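Predicted metal-dependent hydrolase of the TIM-barrel fold (Lactobacillus casei, PDB 2QPX) is of unestablished function but binds zinc and is probably a metal-dependent hydrolase of the amidohydrolase type, built on a TIM barrel. Local coordinates at residues 13-18 with 95-100; 88-93 with 324-329. All coordinates share one frame; numbering follows the deposited sequence.

Contact 1: residues 13-18 with 95-100; sequences PLLDHH and FKELLI. With ZN (zinc ion), chain B.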
loop_
_atom_site.group_PDB
_atom_site.type_symbol
_atom_site.label_atom_id
_atom_site.label_comp_id
_atom_site.label_asym_id
_atom_site.label_seq_id
_atom_site.Cartn_x
_atom_site.Cartn_y
_atom_site.Cartn_z
ATOM N N PRO A 13 21.248 22.883 -5.629
ATOM C CA PRO A 13 20.651 22.996 -6.960
ATOM C C PRO A 13 19.770 21.792 -7.339
ATOM O O PRO A 13 19.920 20.697 -6.790
ATOM C CB PRO A 13 21.858 23.071 -7.879
ATOM C CG PRO A 13 22.992 22.639 -7.083
ATOM C CD PRO A 13 22.716 22.708 -5.682
ATOM N N LEU A 14 18.859 22.040 -8.267
ATOM C CA LEU A 14 17.939 20.987 -8.769
ATOM C C LEU A 14 18.128 20.794 -10.238
ATOM O O LEU A 14 18.095 21.762 -11.003
ATOM C CB LEU A 14 16.466 21.381 -8.499
ATOM C CG LEU A 14 16.060 21.561 -7.034
ATOM C CD1 LEU A 14 14.679 22.231 -6.944
ATOM C CD2 LEU A 14 16.101 20.213 -6.252
ATOM N N LEU A 15 18.288 19.534 -10.645
ATOM C CA LEU A 15 18.240 19.168 -12.061
ATOM C C LEU A 15 16.897 18.466 -12.217
ATOM O O LEU A 15 16.719 17.359 -11.702
ATOM C CB LEU A 15 19.407 18.266 -12.450
ATOM C CG LEU A 15 19.712 18.146 -13.946
ATOM C CD1 LEU A 15 20.965 17.264 -14.209
ATOM C CD2 LEU A 15 18.484 17.656 -14.816
ATOM N N ASP A 16 15.965 19.138 -12.884
ATOM C CA ASP A 16 14.605 18.602 -13.022
ATOM C C ASP A 16 14.623 17.670 -14.233
ATOM O O ASP A 16 14.469 18.106 -15.376
ATOM C CB ASP A 16 13.588 19.726 -13.223
ATOM C CG ASP A 16 12.151 19.296 -12.961
ATOM O OD1 ASP A 16 11.874 18.069 -12.980
ATOM O OD2 ASP A 16 11.305 20.227 -12.793
ATOM N N HIS A 17 14.775 16.373 -13.951
ATOM C CA HIS A 17 15.072 15.406 -15.029
ATOM C C HIS A 17 13.851 15.009 -15.864
ATOM O O HIS A 17 14.021 14.371 -16.907
ATOM C CB HIS A 17 15.828 14.166 -14.506
ATOM C CG HIS A 17 14.911 13.119 -14.014
ATOM N ND1 HIS A 17 14.584 12.014 -14.773
ATOM C CD2 HIS A 17 14.160 13.056 -12.882
ATOM C CE1 HIS A 17 13.636 11.341 -14.139
ATOM N NE2 HIS A 17 13.370 11.934 -12.982
ATOM N N HIS A 18 12.651 15.361 -15.407
ATOM C CA HIS A 18 11.449 15.099 -16.156
ATOM C C HIS A 18 10.401 16.163 -15.881
ATOM O O HIS A 18 9.829 16.205 -14.782
ATOM C CB HIS A 18 10.869 13.720 -15.833
ATOM C CG HIS A 18 9.577 13.485 -16.541
ATOM N ND1 HIS A 18 9.508 13.068 -17.854
ATOM C CD2 HIS A 18 8.305 13.686 -16.140
ATOM C CE1 HIS A 18 8.235 12.994 -18.221
ATOM N NE2 HIS A 18 7.485 13.387 -17.207
ATOM N N PHE A 95 16.670 25.854 -9.267
ATOM C CA PHE A 95 16.664 25.022 -10.470
ATOM C C PHE A 95 17.848 25.404 -11.352
ATOM O O PHE A 95 18.106 26.587 -11.581
ATOM C CB PHE A 95 15.383 25.216 -11.270
ATOM C CG PHE A 95 14.147 24.529 -10.723
ATOM C CD1 PHE A 95 13.393 25.101 -9.710
ATOM C CD2 PHE A 95 13.698 23.324 -11.261
ATOM C CE1 PHE A 95 12.215 24.541 -9.275
ATOM C CE2 PHE A 95 12.510 22.765 -10.817
ATOM C CZ PHE A 95 11.788 23.337 -9.820
ATOM N N LYS A 96 18.554 24.410 -11.862
ATOM C CA LYS A 96 19.682 24.663 -12.774
ATOM C C LYS A 96 19.531 24.083 -14.170
ATOM O O LYS A 96 20.257 24.473 -15.072
ATOM C CB LYS A 96 21.003 24.199 -12.152
ATOM C CG LYS A 96 21.392 24.977 -10.888
ATOM C CD LYS A 96 21.600 26.459 -11.131
ATOM C CE LYS A 96 21.968 27.136 -9.801
ATOM N NZ LYS A 96 22.247 28.566 -10.029
ATOM N N GLU A 97 18.595 23.156 -14.385
ATOM C CA GLU A 97 18.346 22.613 -15.731
ATOM C C GLU A 97 16.978 21.948 -15.740
ATOM O O GLU A 97 16.595 21.379 -14.730
ATOM C CB GLU A 97 19.431 21.620 -16.146
ATOM C CG GLU A 97 19.381 21.249 -17.622
ATOM C CD GLU A 97 20.418 20.275 -18.053
ATOM O OE1 GLU A 97 20.846 19.457 -17.218
ATOM O OE2 GLU A 97 20.792 20.344 -19.254
ATOM N N LEU A 98 16.293 22.023 -16.881
ATOM C CA LEU A 98 15.060 21.301 -17.136
ATOM C C LEU A 98 15.249 20.347 -18.288
ATOM O O LEU A 98 15.735 20.743 -19.342
ATOM C CB LEU A 98 13.948 22.263 -17.504
ATOM C CG LEU A 98 13.657 23.432 -16.526
ATOM C CD1 LEU A 98 12.447 24.241 -17.063
ATOM C CD2 LEU A 98 13.554 23.025 -15.054
ATOM N N LEU A 99 14.821 19.093 -18.106
ATOM C CA LEU A 99 14.736 18.142 -19.211
ATOM C C LEU A 99 13.249 17.917 -19.505
ATOM O O LEU A 99 12.537 17.308 -18.707
ATOM C CB LEU A 99 15.453 16.827 -18.883
ATOM C CG LEU A 99 16.841 16.918 -18.235
ATOM C CD1 LEU A 99 17.484 15.525 -18.069
ATOM C CD2 LEU A 99 17.736 17.847 -19.039
ATOM N N ILE A 100 12.791 18.432 -20.640
ATOM C CA ILE A 100 11.387 18.471 -21.006
ATOM C C ILE A 100 11.044 17.318 -21.972
ATOM O O ILE A 100 11.659 17.150 -23.033
ATOM C CB ILE A 100 10.990 19.793 -21.659
ATOM C CG1 ILE A 100 10.994 20.908 -20.576
ATOM C CG2 ILE A 100 9.642 19.684 -22.377
ATOM C CD1 ILE A 100 10.638 22.308 -21.044
HETATM ZN ZN ZN B . 5.414 13.746 -17.357
HETATM O O HOH W 1 3.620 13.012 -16.629
#
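Asp16 and Phe95 lie side by side on one face of a parallel strand pair, and the aspartate can be followed outward atom by atom. Its CB rests against Leu98 CD2, 3.8 Å away. CG stands anti to the backbone N (chi1 -163°), near Phe95 CE2, and from it OD2 reaches the edge of the Phe95 ring, in its plane, 3.4 Å from CE2; carboxylate and ring planes are 38° apart. That rim carries the partial positive charge of the ring hydrogens, so it probably suits a buried carboxylate oxygen, which Ser317 OG also holds by a hydrogen bond. Leu14 CD1 sits over the centre of one face of the same ring in a CH-pi contact, 4.1 Å from the centroid.

Three backbone hydrogen bonds join the strands: Lys96 N to Leu14 O (2.8 Å), Asp16 N to Glu97 O (3.0 Å) and Leu99 N to Asp16 O (2.9 Å). Between the first two the pairing slips by one residue, a beta bulge, and Glu97 N is buried without a partner. On the other face Leu15 lies alongside Glu97, with CG against OE1; Leu15 CD2 also meets Leu99 CG.

His18 NE2 binds zinc at 2.1 Å, in a site completed by His20, Asp318, carboxylated Lys167 and a water; ND1 is tied to Gln226. Strand 124-127 continues the sheet beyond 95-101; helix 323-342 packs on Leu14 and Phe95, helix 349-367 on Pro13 and Leu15.

Contact 2: residues 88-93 with 324-329; sequences RIFGHF and EMYGLA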
loop_
_atom_site.group_PDB
_atom_site.type_symbol
_atom_site.label_atom_id
_atom_site.label_comp_id
_atom_site.label_asym_id
_atom_site.label_seq_id
_atom_site.Cartn_x
_atom_site.Cartn_y
_atom_site.Cartn_z
ATOM N N ARG A 88 12.045 34.484 -10.889
ATOM C CA ARG A 88 11.907 34.549 -9.424
ATOM C C ARG A 88 11.682 33.172 -8.809
ATOM O O ARG A 88 12.331 32.808 -7.836
ATOM C CB ARG A 88 10.719 35.419 -9.026
ATOM C CG ARG A 88 10.891 36.874 -9.175
ATOM C CD ARG A 88 9.636 37.602 -8.686
ATOM N NE ARG A 88 9.825 39.023 -8.812
ATOM C CZ ARG A 88 8.929 39.920 -8.454
ATOM N NH1 ARG A 88 7.773 39.568 -7.918
ATOM N NH2 ARG A 88 9.227 41.202 -8.613
ATOM N N ILE A 89 10.825 32.377 -9.448
ATOM C CA ILE A 89 10.472 31.060 -8.908
ATOM C C ILE A 89 11.585 30.062 -9.142
ATOM O O ILE A 89 12.028 29.398 -8.214
ATOM C CB ILE A 89 9.117 30.580 -9.452
ATOM C CG1 ILE A 89 8.009 31.486 -8.932
ATOM C CG2 ILE A 89 8.837 29.065 -9.102
ATOM C CD1 ILE A 89 6.630 31.280 -9.560
ATOM N N PHE A 90 12.030 29.918 -10.392
ATOM C CA PHE A 90 13.109 28.969 -10.681
ATOM C C PHE A 90 14.361 29.309 -9.887
ATOM O O PHE A 90 15.044 28.422 -9.381
ATOM C CB PHE A 90 13.378 28.847 -12.176
ATOM C CG PHE A 90 12.296 28.069 -12.918
ATOM C CD1 PHE A 90 12.342 26.696 -12.968
ATOM C CD2 PHE A 90 11.234 28.717 -13.572
ATOM C CE1 PHE A 90 11.341 25.986 -13.619
ATOM C CE2 PHE A 90 10.236 27.998 -14.259
ATOM C CZ PHE A 90 10.307 26.604 -14.265
ATOM N N GLY A 91 14.675 30.616 -9.764
ATOM C CA GLY A 91 15.850 31.050 -9.015
ATOM C C GLY A 91 15.706 30.799 -7.534
ATOM O O GLY A 91 16.661 30.382 -6.894
ATOM N N HIS A 92 14.519 31.025 -6.964
ATOM C CA HIS A 92 14.331 30.842 -5.529
ATOM C C HIS A 92 14.682 29.416 -5.092
ATOM O O HIS A 92 15.327 29.198 -4.054
ATOM C CB HIS A 92 12.900 31.220 -5.122
ATOM C CG HIS A 92 12.606 30.975 -3.678
ATOM N ND1 HIS A 92 12.870 31.910 -2.694
ATOM C CD2 HIS A 92 12.088 29.898 -3.048
ATOM C CE1 HIS A 92 12.536 31.404 -1.519
ATOM N NE2 HIS A 92 12.070 30.178 -1.703
ATOM N N PHE A 93 14.244 28.446 -5.902
ATOM C CA PHE A 93 14.427 27.032 -5.572
ATOM C C PHE A 93 15.747 26.449 -6.093
ATOM O O PHE A 93 16.049 25.300 -5.844
ATOM C CB PHE A 93 13.230 26.243 -6.057
ATOM C CG PHE A 93 11.976 26.596 -5.318
ATOM C CD1 PHE A 93 11.819 26.184 -3.987
ATOM C CD2 PHE A 93 11.003 27.408 -5.877
ATOM C CE1 PHE A 93 10.676 26.547 -3.271
ATOM C CE2 PHE A 93 9.869 27.765 -5.180
ATOM C CZ PHE A 93 9.701 27.323 -3.856
ATOM N N GLU A 324 4.451 27.995 -10.998
ATOM C CA GLU A 324 3.965 27.544 -9.678
ATOM C C GLU A 324 4.027 26.033 -9.506
ATOM O O GLU A 324 4.251 25.553 -8.391
ATOM C CB GLU A 324 2.523 27.983 -9.420
ATOM C CG GLU A 324 2.325 29.469 -9.272
ATOM C CD GLU A 324 2.100 30.241 -10.580
ATOM O OE1 GLU A 324 2.422 29.762 -11.675
ATOM O OE2 GLU A 324 1.675 31.418 -10.481
HETATM N N MSE A 325 3.767 25.284 -10.574
HETATM C CA MSE A 325 3.754 23.845 -10.437
HETATM C C MSE A 325 5.182 23.350 -10.243
HETATM O O MSE A 325 5.412 22.400 -9.495
HETATM C CB MSE A 325 3.087 23.180 -11.634
HETATM C CG MSE A 325 2.936 21.653 -11.532
HETATM SE SE MSE A 325 1.811 20.940 -12.910
HETATM C CE MSE A 325 1.939 19.035 -12.419
ATOM N N TYR A 326 6.146 23.967 -10.953
ATOM C CA TYR A 326 7.534 23.661 -10.705
ATOM C C TYR A 326 7.949 24.016 -9.262
ATOM O O TYR A 326 8.611 23.213 -8.548
ATOM C CB TYR A 326 8.422 24.458 -11.669
ATOM C CG TYR A 326 8.510 23.880 -13.089
ATOM C CD1 TYR A 326 7.603 24.213 -14.077
ATOM C CD2 TYR A 326 9.518 22.963 -13.411
ATOM C CE1 TYR A 326 7.711 23.673 -15.345
ATOM C CE2 TYR A 326 9.644 22.430 -14.683
ATOM C CZ TYR A 326 8.752 22.802 -15.641
ATOM O OH TYR A 326 8.920 22.259 -16.887
ATOM N N GLY A 327 7.604 25.232 -8.848
ATOM C CA GLY A 327 7.953 25.697 -7.507
ATOM C C GLY A 327 7.388 24.834 -6.399
ATOM O O GLY A 327 8.088 24.564 -5.407
ATOM N N LEU A 328 6.122 24.450 -6.527
ATOM C CA LEU A 328 5.501 23.641 -5.464
ATOM C C LEU A 328 6.181 22.278 -5.307
ATOM O O LEU A 328 6.438 21.817 -4.200
ATOM C CB LEU A 328 3.997 23.481 -5.644
ATOM C CG LEU A 328 3.236 22.801 -4.495
ATOM C CD1 LEU A 328 3.443 23.550 -3.220
ATOM C CD2 LEU A 328 1.736 22.705 -4.833
ATOM N N ALA A 329 6.554 21.675 -6.435
ATOM C CA ALA A 329 7.279 20.416 -6.418
ATOM C C ALA A 329 8.574 20.586 -5.681
ATOM O O ALA A 329 8.940 19.769 -4.828
ATOM C CB ALA A 329 7.545 19.893 -7.884
#
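Phe90 and Tyr326 supply the aromatic part of this helix-to-helix contact. The rings cross with planes 55° apart and centroids 4.9 Å from each other. Phe90 CZ lies over one face of the tyrosine ring, offset toward its rim and 3.5 Å from Tyr326 CG. A tyrosine suits this place because its carbon face packs against phenylalanine while its hydroxyl hydrogen-bonds to the backbone O of His20, a zinc ligand. An alanine in place of Tyr326 would probably open a gap beside Phe90 and leave the His20 carbonyl without this hydrogen bond.

Packing of an aliphatic side chain on helix backbone centres on Gly327. Ile89 CG2, anti to its own backbone N, comes to 3.8 Å from Gly327 CA. A beta carbon on this residue would clash with that methyl, so glycine lets the branched side chain reach the helix backbone. Ile89 CD1 extends toward the start of the segment, 4.2 Å from Glu324 N.

A polar atom meets a ring at Phe93, where Gly327 O stands over one face, offset toward the rim and 3.6 Å from CZ. The imidazole of His92 covers the opposite face with CD2, so the ring is held between the two. Glu324 turns away from helix 79-92 at its CB, and its OE2 is bound by Arg30 and Tyr85.

The helix segments run nearly parallel, at 18°, with axes 9.3 Å apart. Side-by-side packing of nearly parallel helices around the strands is characteristic of the outer layer of a TIM barrel, here with the Tyr326 side chain about 9 Å from a zinc ion at the nearest atoms.

Both contacts are buried, but contact 1 lies nearer the centre of the chain and joins strands, whereas contact 2 joins helices farther out. Contact 1 is therefore knit by backbone hydrogen bonds and delivers a metal ligand; contact 2 depends on apolar side chains and a bare glycine backbone. They share a chain connection, since helix 79-92 leads directly into strand 95-101, with a probable hydrogen bond from Phe95 N to Phe90 O. The layers also touch through side chains: the rings of Phe90 and Phe95 meet edge-to-face, and Tyr326 CD2 packs against Asp16 OD2. Tyr326 thus belongs to the helix packing yet borders the strand that carries His18.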